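Long-range contact in thin, isoform D (Drosophila melanogaster, PDB 6XG7), which probably acts as a ubiquitin-protein transferase that binds zinc, the part described here being its NHL-repeat beta-propeller region: residues A[137-142]-A[164-169]. Residues are numbered along the deposited sequence; the frame is centred on the assembly and turned at random.
Sequences GKFNYP and QVFQSD
The side-chain amide of Q164 bridges two backbone groups of the loop at 137-142. Its OE1 accepts a hydrogen bond from G137 N at 2.8 Å, the donor lying in the plane of the amide carbonyl on a lone pair, with an N-H...O angle of 160°. Its NE2 donates to K138 O, also at 2.8 Å; this bond is more bent, and the donor stands above the carbonyl plane of K138. The chain of Q164 is extended beyond CG (chi2 -167°), which carries the amide out to the loop. NE2 also hydrogen-bonds D157 OD2, and K138 O accepts a second hydrogen bond from R162 NH2, a network that fixes the rotation of the amide. An alanine here would probably leave G137 N without this acceptor and K138 O and D157 OD2 each with one donor fewer, weakening the tie between loop and strand.

The apolar part is made by two rings. F139 and F166 meet tip to tip, CZ to CZ at 3.5 Å, with planes inclined at 54°, while G137 CA abuts the edge of the F166 ring at CE2.

The contact joins the loop between strands 125-129 and 142-147 to strand 162-166 within one predicted NHL repeat of the propeller; F139 also packs on strands 115-119 and 153-157, and F166 on strand 172-179.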
loop_
_atom_site.group_PDB
_atom_site.type_symbol
_atom_site.label_atom_id
_atom_site.label_comp_id
_atom_site.label_asym_id
_atom_site.label_seq_id
_atom_site.Cartn_x
_atom_site.Cartn_y
_atom_site.Cartn_z
ATOM N N GLY A 137 -11.502 5.890 15.870
ATOM C CA GLY A 137 -12.393 5.628 14.758
ATOM C C GLY A 137 -12.600 6.785 13.812
ATOM O O GLY A 137 -13.352 6.644 12.846
ATOM N N LYS A 138 -11.978 7.929 14.067
ATOM C CA LYS A 138 -11.973 9.050 13.147
ATOM C C LYS A 138 -10.569 9.220 12.587
ATOM O O LYS A 138 -9.585 8.812 13.212
ATOM C CB LYS A 138 -12.442 10.311 13.856
ATOM C CG LYS A 138 -13.920 10.254 14.252
ATOM C CD LYS A 138 -14.444 11.594 14.671
ATOM C CE LYS A 138 -15.897 11.475 15.091
ATOM N NZ LYS A 138 -16.432 12.799 15.483
ATOM N N PHE A 139 -10.487 9.815 11.401
ATOM C CA PHE A 139 -9.246 9.896 10.649
ATOM C C PHE A 139 -8.933 11.326 10.227
ATOM O O PHE A 139 -9.818 12.166 10.024
ATOM C CB PHE A 139 -9.307 9.073 9.358
ATOM C CG PHE A 139 -9.689 7.633 9.556
ATOM C CD1 PHE A 139 -8.765 6.736 10.032
ATOM C CD2 PHE A 139 -10.949 7.177 9.254
ATOM C CE1 PHE A 139 -9.088 5.396 10.210
ATOM C CE2 PHE A 139 -11.283 5.848 9.425
ATOM C CZ PHE A 139 -10.335 4.954 9.914
ATOM N N ASN A 140 -7.650 11.567 10.012
ATOM C CA ASN A 140 -7.201 12.729 9.248
ATOM C C ASN A 140 -6.328 12.184 8.128
ATOM O O ASN A 140 -5.121 12.000 8.296
ATOM C CB ASN A 140 -6.460 13.750 10.105
ATOM C CG ASN A 140 -7.394 14.692 10.828
ATOM O OD1 ASN A 140 -8.225 15.351 10.213
ATOM N ND2 ASN A 140 -7.239 14.781 12.141
ATOM N N TYR A 141 -6.965 11.932 6.989
ATOM C CA TYR A 141 -6.353 11.463 5.751
ATOM C C TYR A 141 -5.909 10.013 5.892
ATOM O O TYR A 141 -4.706 9.716 5.943
ATOM C CB TYR A 141 -5.190 12.349 5.288
ATOM C CG TYR A 141 -5.584 13.795 5.217
ATOM C CD1 TYR A 141 -6.299 14.320 4.130
ATOM C CD2 TYR A 141 -5.267 14.655 6.249
ATOM C CE1 TYR A 141 -6.677 15.658 4.089
ATOM C CE2 TYR A 141 -5.650 15.979 6.227
ATOM C CZ TYR A 141 -6.341 16.477 5.154
ATOM O OH TYR A 141 -6.693 17.801 5.175
ATOM N N PRO A 142 -6.849 9.077 5.955
ATOM C CA PRO A 142 -6.456 7.666 5.907
ATOM C C PRO A 142 -5.800 7.379 4.570
ATOM O O PRO A 142 -6.266 7.824 3.520
ATOM C CB PRO A 142 -7.785 6.925 6.055
ATOM C CG PRO A 142 -8.790 7.841 5.439
ATOM C CD PRO A 142 -8.304 9.244 5.769
ATOM N N GLN A 164 -4.598 2.724 13.142
ATOM C CA GLN A 164 -5.802 2.287 13.827
ATOM C C GLN A 164 -6.207 0.920 13.297
ATOM O O GLN A 164 -6.030 0.604 12.114
ATOM C CB GLN A 164 -6.955 3.266 13.654
ATOM C CG GLN A 164 -6.742 4.624 14.264
ATOM C CD GLN A 164 -8.029 5.405 14.328
ATOM O OE1 GLN A 164 -8.927 5.067 15.098
ATOM N NE2 GLN A 164 -8.151 6.419 13.486
ATOM N N VAL A 165 -6.753 0.104 14.194
ATOM C CA VAL A 165 -7.106 -1.286 13.933
ATOM C C VAL A 165 -8.598 -1.460 14.185
ATOM O O VAL A 165 -9.129 -0.993 15.203
ATOM C CB VAL A 165 -6.292 -2.265 14.806
ATOM C CG1 VAL A 165 -6.573 -3.698 14.392
ATOM C CG2 VAL A 165 -4.797 -1.947 14.716
ATOM N N PHE A 166 -9.265 -2.165 13.266
ATOM C CA PHE A 166 -10.706 -2.346 13.267
ATOM C C PHE A 166 -11.039 -3.802 12.988
ATOM O O PHE A 166 -10.294 -4.511 12.306
ATOM C CB PHE A 166 -11.375 -1.493 12.165
ATOM C CG PHE A 166 -11.064 -0.046 12.278
ATOM C CD1 PHE A 166 -9.912 0.480 11.716
ATOM C CD2 PHE A 166 -11.891 0.801 13.004
ATOM C CE1 PHE A 166 -9.611 1.821 11.865
ATOM C CE2 PHE A 166 -11.577 2.129 13.136
ATOM C CZ PHE A 166 -10.439 2.630 12.575
ATOM N N GLN A 167 -12.190 -4.233 13.487
ATOM C CA GLN A 167 -12.781 -5.456 12.977
ATOM C C GLN A 167 -13.215 -5.247 11.528
ATOM O O GLN A 167 -13.282 -4.120 11.022
ATOM C CB GLN A 167 -14.006 -5.847 13.806
ATOM C CG GLN A 167 -13.696 -6.161 15.247
ATOM C CD GLN A 167 -14.918 -6.614 15.998
ATOM O OE1 GLN A 167 -15.701 -7.410 15.491
ATOM N NE2 GLN A 167 -15.098 -6.109 17.212
ATOM N N SER A 168 -13.539 -6.346 10.852
ATOM C CA SER A 168 -13.898 -6.243 9.445
ATOM C C SER A 168 -15.175 -5.431 9.226
ATOM O O SER A 168 -15.399 -4.967 8.106
ATOM C CB SER A 168 -14.023 -7.631 8.820
ATOM O OG SER A 168 -15.145 -8.312 9.350
ATOM N N ASP A 169 -16.002 -5.246 10.262
ATOM C CA ASP A 169 -17.216 -4.429 10.185
ATOM C C ASP A 169 -16.989 -2.977 10.581
ATOM O O ASP A 169 -17.948 -2.200 10.622
ATOM C CB ASP A 169 -18.369 -5.032 11.025
ATOM C CG ASP A 169 -18.218 -4.830 12.531
ATOM O OD1 ASP A 169 -17.119 -4.489 13.008
ATOM O OD2 ASP A 169 -19.235 -5.048 13.243
#